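Local coordinates for restriction endonuclease r.bpuji (Bacillus pumilus, PDB 2VLA), which recognises a specific DNA sequence through this N-terminal domain, one piece of a longer restriction enzyme that probably acts as an endonuclease, at residues Q114-M119 with F253-Y258; D123-K128 with S268-W273; I153-D158 with E186-D191. All coordinates share one frame; numbering follows the deposited sequence. Where two conformers were deposited one is given.

Contact 1: Q114-M119 with F253-Y258; sequences QFPNGM and FNAYKY. With nucleotides of chain B.
P116 and A255 bring the two backbones closest, with 6.5 Å between their CA atoms. The 114-119 segment is irregular loop, kinked by a cis peptide bond before P116; the partner begins extended at F253 and then tightens into a short 3-10 turn at A255-K257. The main link is the side-chain amide of Q114, which pairs with both the N-H and the C=O of F253. F253 N donates to Q114 OE1 at 3.0 Å, in the carbonyl plane and on a lone pair, while Q114 NE2 donates to F253 O at 2.9 Å in a nearly straight bond (171°). The other hydrogen of NE2 is spent on P116 O, also at 2.9 Å, so the amide is fixed against rotation and all its polar hydrogens are satisfied. To reach there, CG of Q114 sits between the backbone N and the carbonyl carbon (chi1 53°), with the chain extended beyond it. A glutamine suits this place because it carries donor and acceptor together, matching the N-H and C=O of one residue. The same NE2 lies at the edge of the F253 ring, near its plane. Beyond the amide the contact turns apolar: P116 CG meets A255 CB at 4.0 Å, and the side chains of P116 and Y256 cross at about a right angle, with P116 CG 4.0 Å from Y256 CE1. The Y256 hydroxyl is bonded to I133 O. N117 ties its own loop: ND2 reaches Q114 O, and OD1 accepts from M119 N at 2.8 Å, closing an Asx turn. M119 O then comes 3.3 Å from C5' of deoxycytidine DC5 of chain B. N254 OD1 closes a second Asx turn in its own segment, onto Y256 N. The result is two loops, each with an Asx turn, joined by the Q114 amide.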
loop_
_atom_site.group_PDB
_atom_site.type_symbol
_atom_site.label_atom_id
_atom_site.label_comp_id
_atom_site.label_asym_id
_atom_site.label_seq_id
_atom_site.Cartn_x
_atom_site.Cartn_y
_atom_site.Cartn_z
ATOM N N GLN A 114 -3.532 -4.565 -2.346
ATOM C CA GLN A 114 -4.387 -5.484 -1.663
ATOM C C GLN A 114 -3.604 -6.205 -0.611
ATOM O O GLN A 114 -2.347 -6.166 -0.617
ATOM C CB GLN A 114 -4.950 -6.503 -2.667
ATOM C CG GLN A 114 -3.865 -7.178 -3.462
ATOM C CD GLN A 114 -4.388 -8.378 -4.248
ATOM O OE1 GLN A 114 -5.037 -8.217 -5.282
ATOM N NE2 GLN A 114 -4.094 -9.579 -3.764
ATOM N N PHE A 115 -4.318 -6.889 0.288
ATOM C CA PHE A 115 -3.722 -7.906 1.145
ATOM C C PHE A 115 -4.482 -9.220 0.866
ATOM O O PHE A 115 -5.704 -9.195 0.699
ATOM C CB PHE A 115 -3.893 -7.578 2.616
ATOM C CG PHE A 115 -3.265 -6.256 3.053
ATOM C CD1 PHE A 115 -1.882 -6.025 2.955
ATOM C CD2 PHE A 115 -4.053 -5.270 3.583
ATOM C CE1 PHE A 115 -1.298 -4.802 3.447
ATOM C CE2 PHE A 115 -3.463 -4.048 4.074
ATOM C CZ PHE A 115 -2.093 -3.843 3.970
ATOM N N PRO A 116 -3.767 -10.353 0.795
ATOM C CA PRO A 116 -2.316 -10.466 0.833
ATOM C C PRO A 116 -1.697 -9.986 -0.452
ATOM O O PRO A 116 -2.405 -9.698 -1.422
ATOM C CB PRO A 116 -2.078 -12.008 0.998
ATOM C CG PRO A 116 -3.440 -12.595 1.269
ATOM C CD PRO A 116 -4.411 -11.671 0.622
ATOM N N ASN A 117 -0.374 -9.899 -0.472
ATOM C CA ASN A 117 0.327 -9.499 -1.648
ATOM C C ASN A 117 1.742 -10.078 -1.704
ATOM O O ASN A 117 2.214 -10.721 -0.746
ATOM C CB ASN A 117 0.354 -7.963 -1.738
ATOM C CG ASN A 117 1.115 -7.325 -0.579
ATOM O OD1 ASN A 117 2.291 -7.637 -0.366
ATOM N ND2 ASN A 117 0.423 -6.482 0.217
ATOM N N GLY A 118 2.426 -9.837 -2.808
ATOM C CA GLY A 118 3.780 -10.336 -2.992
ATOM C C GLY A 118 4.858 -9.325 -2.708
ATOM O O GLY A 118 6.006 -9.516 -3.097
ATOM N N MET A 119 4.517 -8.265 -1.986
ATOM C CA MET A 119 5.560 -7.336 -1.463
ATOM C C MET A 119 6.217 -7.885 -0.209
ATOM O O MET A 119 7.396 -7.593 0.076
ATOM C CB MET A 119 4.967 -5.971 -1.158
ATOM C CG MET A 119 4.396 -5.304 -2.328
ATOM S SD MET A 119 4.104 -3.617 -2.010
ATOM C CE MET A 119 2.985 -3.194 -3.239
ATOM N N PHE A 253 -5.863 -10.172 -7.440
ATOM C CA PHE A 253 -4.814 -11.182 -7.421
ATOM C C PHE A 253 -5.092 -12.203 -6.312
ATOM O O PHE A 253 -5.254 -11.853 -5.154
ATOM C CB PHE A 253 -3.437 -10.515 -7.219
ATOM C CG PHE A 253 -2.299 -11.476 -7.177
ATOM C CD1 PHE A 253 -1.706 -11.929 -8.352
ATOM C CD2 PHE A 253 -1.818 -11.952 -5.966
ATOM C CE1 PHE A 253 -0.646 -12.818 -8.313
ATOM C CE2 PHE A 253 -0.767 -12.846 -5.925
ATOM C CZ PHE A 253 -0.189 -13.287 -7.110
ATOM N N ASN A 254 -5.232 -13.462 -6.702
ATOM C CA ASN A 254 -5.646 -14.500 -5.775
ATOM C C ASN A 254 -4.462 -15.250 -5.161
ATOM O O ASN A 254 -3.870 -16.150 -5.801
ATOM C CB ASN A 254 -6.572 -15.493 -6.502
ATOM C CG ASN A 254 -7.088 -16.553 -5.603
ATOM O OD1 ASN A 254 -6.828 -16.560 -4.412
ATOM N ND2 ASN A 254 -7.833 -17.497 -6.178
ATOM N N ALA A 255 -4.118 -14.889 -3.916
ATOM C CA ALA A 255 -2.969 -15.488 -3.233
ATOM C C ALA A 255 -3.252 -16.927 -2.808
ATOM O O ALA A 255 -2.342 -17.684 -2.462
ATOM C CB ALA A 255 -2.604 -14.641 -2.016
ATOM N N TYR A 256 -4.513 -17.294 -2.828
ATOM C CA TYR A 256 -4.958 -18.554 -2.235
ATOM C C TYR A 256 -4.885 -19.732 -3.222
ATOM O O TYR A 256 -5.204 -20.855 -2.871
ATOM C CB TYR A 256 -6.363 -18.379 -1.656
ATOM C CG TYR A 256 -6.362 -17.510 -0.424
ATOM C CD1 TYR A 256 -6.411 -16.112 -0.527
ATOM C CD2 TYR A 256 -6.177 -18.057 0.822
ATOM C CE1 TYR A 256 -6.350 -15.298 0.590
ATOM C CE2 TYR A 256 -6.098 -17.248 1.960
ATOM C CZ TYR A 256 -6.189 -15.854 1.828
ATOM O OH TYR A 256 -6.091 -15.058 2.943
ATOM N N LYS A 257 -4.413 -19.478 -4.434
ATOM C CA LYS A 257 -4.242 -20.554 -5.411
ATOM C C LYS A 257 -2.788 -21.031 -5.470
ATOM O O LYS A 257 -2.425 -21.819 -6.332
ATOM C CB LYS A 257 -4.691 -20.094 -6.790
ATOM C CG LYS A 257 -3.736 -19.133 -7.458
ATOM C CD LYS A 257 -4.232 -18.732 -8.828
ATOM C CE LYS A 257 -3.261 -17.779 -9.513
ATOM N NZ LYS A 257 -3.788 -17.269 -10.822
ATOM N N TYR A 258 -1.955 -20.512 -4.573
ATOM C CA TYR A 258 -0.578 -20.926 -4.499
ATOM C C TYR A 258 -0.334 -21.820 -3.291
ATOM O O TYR A 258 -0.894 -21.604 -2.222
ATOM C CB TYR A 258 0.337 -19.688 -4.437
ATOM C CG TYR A 258 0.237 -18.808 -5.663
ATOM C CD1 TYR A 258 -0.727 -17.810 -5.752
ATOM C CD2 TYR A 258 1.100 -18.984 -6.744
ATOM C CE1 TYR A 258 -0.839 -17.033 -6.881
ATOM C CE2 TYR A 258 1.008 -18.201 -7.858
ATOM C CZ TYR A 258 0.023 -17.232 -7.938
ATOM O OH TYR A 258 -0.068 -16.421 -9.072
ATOM P P DC B 5 12.607 -7.023 -1.369
ATOM O OP1 DC B 5 12.570 -7.339 -2.812
ATOM O OP2 DC B 5 12.982 -5.668 -0.944
ATOM O "O5'" DC B 5 11.208 -7.493 -0.746
ATOM C "C5'" DC B 5 10.545 -6.739 0.236
ATOM C "C4'" DC B 5 10.419 -7.508 1.519
ATOM O "O4'" DC B 5 11.749 -7.814 2.035
ATOM C "C3'" DC B 5 9.710 -6.776 2.635
ATOM O "O3'" DC B 5 9.112 -7.721 3.524
ATOM C "C2'" DC B 5 10.890 -6.011 3.247
ATOM C "C1'" DC B 5 11.930 -7.126 3.262
ATOM N N1 DC B 5 13.310 -6.650 3.391
ATOM C C2 DC B 5 14.084 -7.005 4.504
ATOM O O2 DC B 5 13.604 -7.782 5.354
ATOM N N3 DC B 5 15.356 -6.511 4.605
ATOM C C4 DC B 5 15.830 -5.695 3.678
ATOM N N4 DC B 5 17.087 -5.236 3.821
ATOM C C5 DC B 5 15.072 -5.294 2.560
ATOM C C6 DC B 5 13.825 -5.802 2.448
#

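Contact 2: D123-K128 with S268-W273; sequences DKVIEK and SFFKDW. With nucleotides of chain C; nucleotides of chain B.
K128 NZ is gripped by two groups, a salt bridge to D120 OD2 and a hydrogen bond to T12 O, on the helix that sends V125 against F269 and F270. V125 is the single residue of 123-128 to reach across, and its two methyls divide the work. CG1, anti to the backbone N (chi1 175°), meets F269 CZ at 3.7 Å; CG2 lies 3.9 Å from F269 CE2 and 4.4 Å from F270 CZ. The two phenylalanines brace one another, CD2 of F269 standing 3.7 Å above the centre of the F270 ring. The long rings suit their place because they span the gap to the short valine, V125 CA and F269 CA being 10.2 Å apart. Here helices 122-130 and 263-278 of the recognition domain pack beside the DNA backbone, with both strands at hand: D123 CB lies 3.6 Å from OP1 of DC11 of chain C, and K124 CG 3.5 Å from OP1 of DC6 of chain B. With CB and CG beside the DC6 phosphate, the K124 chain bends and goes on to NZ, which forms a salt bridge with a further phosphate. A leucine in its place would probably leave that phosphate without its positive mate and weaken the helix's hold on the DNA. F270 also packs on a phosphate.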
loop_
_atom_site.group_PDB
_atom_site.type_symbol
_atom_site.label_atom_id
_atom_site.label_comp_id
_atom_site.label_asym_id
_atom_site.label_seq_id
_atom_site.Cartn_x
_atom_site.Cartn_y
_atom_site.Cartn_z
ATOM N N ASP A 123 7.362 -15.420 5.016
ATOM C CA ASP A 123 6.783 -15.806 6.303
ATOM C C ASP A 123 5.580 -14.917 6.638
ATOM O O ASP A 123 4.573 -15.395 7.186
ATOM C CB ASP A 123 7.826 -15.806 7.440
ATOM C CG ASP A 123 8.529 -14.489 7.604
ATOM O OD1 ASP A 123 8.766 -13.809 6.602
ATOM O OD2 ASP A 123 8.902 -14.159 8.764
ATOM N N LYS A 124 5.664 -13.641 6.256
ATOM C CA LYS A 124 4.578 -12.709 6.473
ATOM C C LYS A 124 3.377 -13.012 5.512
ATOM O O LYS A 124 2.216 -12.896 5.901
ATOM C CB LYS A 124 5.080 -11.273 6.305
ATOM C CG LYS A 124 6.249 -10.929 7.226
ATOM C CD LYS A 124 5.827 -10.832 8.674
ATOM C CE LYS A 124 6.873 -10.114 9.508
ATOM N NZ LYS A 124 6.879 -10.582 10.920
ATOM N N VAL A 125 3.676 -13.383 4.272
ATOM C CA VAL A 125 2.639 -13.850 3.341
ATOM C C VAL A 125 1.862 -15.036 3.923
ATOM O O VAL A 125 0.643 -15.020 3.973
ATOM C CB VAL A 125 3.248 -14.282 1.973
ATOM C CG1 VAL A 125 2.152 -14.891 1.070
ATOM C CG2 VAL A 125 3.938 -13.112 1.277
ATOM N N ILE A 126 2.591 -16.032 4.400
ATOM C CA ILE A 126 1.995 -17.211 4.981
ATOM C C ILE A 126 1.125 -16.854 6.197
ATOM O O ILE A 126 0.072 -17.407 6.381
ATOM C CB ILE A 126 3.097 -18.241 5.363
ATOM C CG1 ILE A 126 3.714 -18.828 4.088
ATOM C CG2 ILE A 126 2.547 -19.338 6.265
ATOM C CD1 ILE A 126 4.951 -19.683 4.315
ATOM N N GLU A 127 1.579 -15.902 7.006
ATOM C CA GLU A 127 0.780 -15.436 8.146
ATOM C C GLU A 127 -0.553 -14.826 7.675
ATOM O O GLU A 127 -1.610 -15.120 8.226
ATOM C CB GLU A 127 1.562 -14.415 8.975
ATOM C CG GLU A 127 2.662 -15.023 9.851
ATOM C CD GLU A 127 3.504 -13.971 10.558
ATOM O OE1 GLU A 127 3.059 -12.810 10.640
ATOM O OE2 GLU A 127 4.607 -14.314 11.041
ATOM N N LYS A 128 -0.493 -13.979 6.654
ATOM C CA LYS A 128 -1.676 -13.278 6.196
ATOM C C LYS A 128 -2.648 -14.240 5.514
ATOM O O LYS A 128 -3.839 -14.196 5.756
ATOM C CB LYS A 128 -1.288 -12.119 5.278
ATOM C CG LYS A 128 -0.605 -11.004 6.036
ATOM C CD LYS A 128 -0.161 -9.854 5.156
ATOM C CE LYS A 128 0.689 -8.865 5.966
ATOM N NZ LYS A 128 1.186 -7.739 5.163
ATOM N N SER A 268 6.529 -18.573 -8.426
ATOM C CA SER A 268 5.485 -18.040 -9.293
ATOM C C SER A 268 4.688 -16.933 -8.589
ATOM O O SER A 268 4.275 -15.963 -9.207
ATOM C CB SER A 268 4.542 -19.152 -9.715
ATOM O OG SER A 268 5.180 -20.073 -10.601
ATOM N N PHE A 269 4.454 -17.117 -7.304
ATOM C CA PHE A 269 3.690 -16.151 -6.520
ATOM C C PHE A 269 4.268 -14.758 -6.673
ATOM O O PHE A 269 3.557 -13.822 -7.000
ATOM C CB PHE A 269 3.679 -16.560 -5.061
ATOM C CG PHE A 269 3.000 -15.587 -4.165
ATOM C CD1 PHE A 269 1.644 -15.488 -4.129
ATOM C CD2 PHE A 269 3.748 -14.755 -3.342
ATOM C CE1 PHE A 269 1.018 -14.607 -3.272
ATOM C CE2 PHE A 269 3.126 -13.852 -2.507
ATOM C CZ PHE A 269 1.758 -13.789 -2.478
ATOM N N PHE A 270 5.566 -14.621 -6.424
ATOM C CA PHE A 270 6.178 -13.310 -6.445
ATOM C C PHE A 270 6.279 -12.743 -7.851
ATOM O O PHE A 270 6.107 -11.549 -8.045
ATOM C CB PHE A 270 7.536 -13.341 -5.767
ATOM C CG PHE A 270 7.453 -13.561 -4.291
ATOM C CD1 PHE A 270 6.940 -12.581 -3.462
ATOM C CD2 PHE A 270 7.843 -14.761 -3.732
ATOM C CE1 PHE A 270 6.827 -12.792 -2.115
ATOM C CE2 PHE A 270 7.747 -14.965 -2.383
ATOM C CZ PHE A 270 7.249 -13.966 -1.570
ATOM N N LYS A 271 6.491 -13.608 -8.839
ATOM C CA LYS A 271 6.561 -13.161 -10.224
ATOM C C LYS A 271 5.201 -12.698 -10.723
ATOM O O LYS A 271 5.084 -11.632 -11.346
ATOM C CB LYS A 271 7.087 -14.278 -11.129
ATOM C CG LYS A 271 7.395 -13.813 -12.531
ATOM N N ASP A 272 4.166 -13.497 -10.448
ATOM C CA ASP A 272 2.824 -13.169 -10.868
ATOM C C ASP A 272 2.329 -11.916 -10.148
ATOM O O ASP A 272 1.627 -11.089 -10.742
ATOM C CB ASP A 272 1.869 -14.325 -10.568
ATOM C CG ASP A 272 2.196 -15.587 -11.351
ATOM O OD1 ASP A 272 2.902 -15.512 -12.378
ATOM O OD2 ASP A 272 1.703 -16.657 -10.952
ATOM N N TRP A 273 2.659 -11.782 -8.863
ATOM C CA TRP A 273 2.277 -10.562 -8.139
ATOM C C TRP A 273 2.866 -9.324 -8.833
ATOM O O TRP A 273 2.180 -8.331 -9.045
ATOM C CB TRP A 273 2.719 -10.589 -6.672
ATOM C CG TRP A 273 2.668 -9.188 -6.092
ATOM C CD1 TRP A 273 3.717 -8.311 -5.956
ATOM C CD2 TRP A 273 1.499 -8.468 -5.722
ATOM N NE1 TRP A 273 3.264 -7.100 -5.486
ATOM C CE2 TRP A 273 1.905 -7.166 -5.342
ATOM C CE3 TRP A 273 0.137 -8.800 -5.649
ATOM C CZ2 TRP A 273 1.013 -6.224 -4.908
ATOM C CZ3 TRP A 273 -0.741 -7.870 -5.236
ATOM C CH2 TRP A 273 -0.317 -6.576 -4.884
ATOM P P DC C 11 11.766 -18.044 7.415
ATOM O OP1 DC C 11 10.450 -18.248 8.025
ATOM O OP2 DC C 11 12.879 -18.987 7.715
ATOM O "O5'" DC C 11 11.635 -17.983 5.838
ATOM C "C5'" DC C 11 10.948 -16.931 5.230
ATOM C "C4'" DC C 11 11.685 -16.442 4.009
ATOM O "O4'" DC C 11 13.007 -16.006 4.368
ATOM C "C3'" DC C 11 11.890 -17.470 2.920
ATOM O "O3'" DC C 11 11.656 -16.817 1.701
ATOM C "C2'" DC C 11 13.340 -17.900 3.097
ATOM C "C1'" DC C 11 13.977 -16.608 3.541
ATOM N N1 DC C 11 15.238 -16.774 4.294
ATOM C C2 DC C 11 16.384 -16.107 3.852
ATOM O O2 DC C 11 16.309 -15.400 2.843
ATOM N N3 DC C 11 17.537 -16.252 4.552
ATOM C C4 DC C 11 17.562 -17.014 5.659
ATOM N N4 DC C 11 18.737 -17.103 6.328
ATOM C C5 DC C 11 16.394 -17.689 6.128
ATOM C C6 DC C 11 15.269 -17.535 5.426
ATOM P P DC B 6 8.213 -7.270 4.774
ATOM O OP1 DC B 6 7.251 -8.386 4.993
ATOM O OP2 DC B 6 7.757 -5.874 4.557
ATOM O "O5'" DC B 6 9.290 -7.126 5.975
ATOM C "C5'" DC B 6 9.739 -8.290 6.681
ATOM C "C4'" DC B 6 10.297 -7.885 8.025
ATOM O "O4'" DC B 6 11.548 -7.209 7.846
ATOM C "C3'" DC B 6 9.421 -6.947 8.845
ATOM O "O3'" DC B 6 9.411 -7.419 10.181
ATOM C "C2'" DC B 6 10.081 -5.571 8.690
ATOM C "C1'" DC B 6 11.530 -5.947 8.540
ATOM N N1 DC B 6 12.372 -5.072 7.744
ATOM C C2 DC B 6 13.613 -4.626 8.248
ATOM O O2 DC B 6 13.905 -4.830 9.432
ATOM N N3 DC B 6 14.435 -3.946 7.428
ATOM C C4 DC B 6 14.083 -3.670 6.178
ATOM N N4 DC B 6 14.940 -2.977 5.408
ATOM C C5 DC B 6 12.828 -4.110 5.663
ATOM C C6 DC B 6 12.043 -4.815 6.465
#

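Contact 3: I153-D158 with E186-D191; sequences IQLSKD and EDRSND
The guanidinium of R188 has I153 CD1 over one face and Q154 O at its edge, near its plane, while L155 CD2 approaches obliquely, 3.9 Å from NH2. In the edge contact NH2 donates to Q154 O at 2.8 Å, fairly straight (164°), and NH1 adds a weak bond to the same oxygen at 3.3 Å. NH2 thus carries the grip, with NH1 adding little. Extended from CG to NE, the R188 chain carries its charge from the last turn of helix 177-189 across to the residues that lead into helix 157-165. A water takes part as well: it accepts from Q154 N at 2.9 Å and, weakly, from R188 NH1. NH2 has a second partner, D159 OD2, in a salt bridge. D159 lies in the first turn of helix 157-165, where S156 is the N-cap and its OG bonds D159 N. Behind R188 the helix stops in a Schellman motif, with D191, at positive phi, donating its N to R188 O. An arginine suits this exposed position because its flat head offers N-H groups at its edge and a face that I153 CD1 can cover. The chemistry implies a polar clasp at the surface, in which D159 probably balances the arginine's charge.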
loop_
_atom_site.group_PDB
_atom_site.type_symbol
_atom_site.label_atom_id
_atom_site.label_comp_id
_atom_site.label_asym_id
_atom_site.label_seq_id
_atom_site.Cartn_x
_atom_site.Cartn_y
_atom_site.Cartn_z
ATOM N N ILE A 153 -20.561 12.123 10.347
ATOM C CA ILE A 153 -19.425 12.088 11.268
ATOM C C ILE A 153 -18.119 12.144 10.494
ATOM O O ILE A 153 -18.096 11.917 9.267
ATOM C CB ILE A 153 -19.432 10.848 12.201
ATOM C CG1 ILE A 153 -19.212 9.560 11.402
ATOM C CG2 ILE A 153 -20.739 10.784 12.998
ATOM C CD1 ILE A 153 -18.820 8.382 12.250
ATOM N N GLN A 154 -17.045 12.502 11.192
ATOM C CA GLN A 154 -15.737 12.493 10.591
ATOM C C GLN A 154 -14.809 11.608 11.408
ATOM O O GLN A 154 -15.016 11.430 12.600
ATOM C CB GLN A 154 -15.195 13.914 10.517
ATOM C CG GLN A 154 -16.034 14.809 9.615
ATOM C CD GLN A 154 -15.684 16.247 9.739
ATOM O OE1 GLN A 154 -15.739 16.821 10.828
ATOM N NE2 GLN A 154 -15.345 16.868 8.618
ATOM N N LEU A 155 -13.846 11.002 10.736
ATOM C CA LEU A 155 -12.973 10.013 11.344
ATOM C C LEU A 155 -11.559 10.529 11.515
ATOM O O LEU A 155 -11.043 11.267 10.676
ATOM C CB LEU A 155 -12.918 8.754 10.474
ATOM C CG LEU A 155 -14.257 8.096 10.160
ATOM C CD1 LEU A 155 -14.000 6.840 9.400
ATOM C CD2 LEU A 155 -14.984 7.832 11.436
ATOM N N SER A 156 -10.920 10.072 12.572
ATOM C CA SER A 156 -9.518 10.357 12.808
ATOM C C SER A 156 -8.658 9.250 12.232
ATOM O O SER A 156 -9.151 8.163 11.884
ATOM C CB SER A 156 -9.251 10.462 14.302
ATOM O OG SER A 156 -9.352 9.173 14.902
ATOM N N LYS A 157 -7.363 9.495 12.168
ATOM C CA LYS A 157 -6.417 8.479 11.759
ATOM C C LYS A 157 -6.459 7.284 12.702
ATOM O O LYS A 157 -6.270 6.146 12.275
ATOM C CB LYS A 157 -5.002 9.069 11.714
ATOM C CG LYS A 157 -3.918 8.058 11.417
ATOM C CD LYS A 157 -2.588 8.750 11.149
ATOM C CE LYS A 157 -2.331 9.862 12.152
ATOM N NZ LYS A 157 -1.429 9.427 13.255
ATOM N N ASP A 158 -6.658 7.539 13.992
ATOM C CA ASP A 158 -6.747 6.460 14.975
ATOM C C ASP A 158 -7.998 5.597 14.751
ATOM O O ASP A 158 -7.951 4.384 14.952
ATOM C CB ASP A 158 -6.724 7.036 16.431
ATOM C CG ASP A 158 -5.343 7.588 16.842
ATOM O OD1 ASP A 158 -4.314 6.999 16.434
ATOM O OD2 ASP A 158 -5.303 8.589 17.612
ATOM N N GLU A 186 -21.583 4.147 18.077
ATOM C CA GLU A 186 -21.956 3.576 19.376
ATOM C C GLU A 186 -20.841 3.769 20.398
ATOM O O GLU A 186 -21.091 4.176 21.538
ATOM C CB GLU A 186 -22.289 2.093 19.251
ATOM C CG GLU A 186 -22.711 1.455 20.572
ATOM C CD GLU A 186 -22.803 -0.055 20.496
ATOM O OE1 GLU A 186 -23.827 -0.568 19.989
ATOM O OE2 GLU A 186 -21.863 -0.733 20.966
ATOM N N ASP A 187 -19.603 3.506 19.987
ATOM C CA ASP A 187 -18.479 3.659 20.880
ATOM C C ASP A 187 -18.357 5.107 21.370
ATOM O O ASP A 187 -18.166 5.354 22.565
ATOM C CB ASP A 187 -17.192 3.214 20.188
ATOM C CG ASP A 187 -16.958 1.708 20.290
ATOM O OD1 ASP A 187 -17.810 1.001 20.899
ATOM O OD2 ASP A 187 -15.931 1.225 19.745
ATOM N N ARG A 188 -18.482 6.060 20.457
ATOM C CA ARG A 188 -18.386 7.474 20.834
ATOM C C ARG A 188 -19.492 7.839 21.811
ATOM O O ARG A 188 -19.290 8.650 22.712
ATOM C CB ARG A 188 -18.465 8.375 19.609
ATOM C CG ARG A 188 -17.247 8.297 18.706
ATOM C CD ARG A 188 -17.355 9.244 17.552
ATOM N NE ARG A 188 -16.184 9.168 16.687
ATOM C CZ ARG A 188 -16.020 9.881 15.581
ATOM N NH1 ARG A 188 -16.949 10.738 15.194
ATOM N NH2 ARG A 188 -14.927 9.719 14.850
ATOM N N SER A 189 -20.666 7.247 21.625
ATOM C CA SER A 189 -21.812 7.550 22.497
ATOM C C SER A 189 -21.584 7.027 23.911
ATOM O O SER A 189 -22.236 7.470 24.864
ATOM C CB SER A 189 -23.109 6.971 21.917
ATOM O OG SER A 189 -23.215 5.584 22.170
ATOM N N ASN A 190 -20.641 6.105 24.043
ATOM C CA ASN A 190 -20.270 5.547 25.324
ATOM C C ASN A 190 -18.934 6.096 25.787
ATOM O O ASN A 190 -18.308 5.543 26.690
ATOM C CB ASN A 190 -20.202 4.026 25.230
ATOM C CG ASN A 190 -21.577 3.389 25.140
ATOM O OD1 ASN A 190 -22.473 3.736 25.898
ATOM N ND2 ASN A 190 -21.747 2.453 24.215
ATOM N N ASP A 191 -18.495 7.176 25.142
ATOM C CA ASP A 191 -17.217 7.840 25.478
ATOM C C ASP A 191 -16.028 6.881 25.380
ATOM O O ASP A 191 -15.062 6.974 26.158
ATOM C CB ASP A 191 -17.291 8.469 26.867
ATOM C CG ASP A 191 -18.367 9.536 26.961
ATOM O OD1 ASP A 191 -18.437 10.402 26.058
ATOM O OD2 ASP A 191 -19.154 9.501 27.929
HETATM O O HOH W 1 -17.577 13.406 13.893
#

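Overall arrangement
After the helices and strands before it, the chain reaches 114-119 and 123-128, the first halves of contacts 1 and 2. It then runs out to contact 3, which closes a short loop of 27 residues between the start of helix 157-165 and the end of helix 177-189. On its return, 253-258 closes contact 1 and 268-273 closes contact 2, so these two cross while contact 3 nests inside both. Contact 1 joins the loop after helix 102-112 to the loop before helix 263-278, and contact 2 joins helix 122-130 to helix 263-278; the two touch, their centres 6 Å apart. Contact 3 lies apart, its centre about 32 Å from that of contact 1.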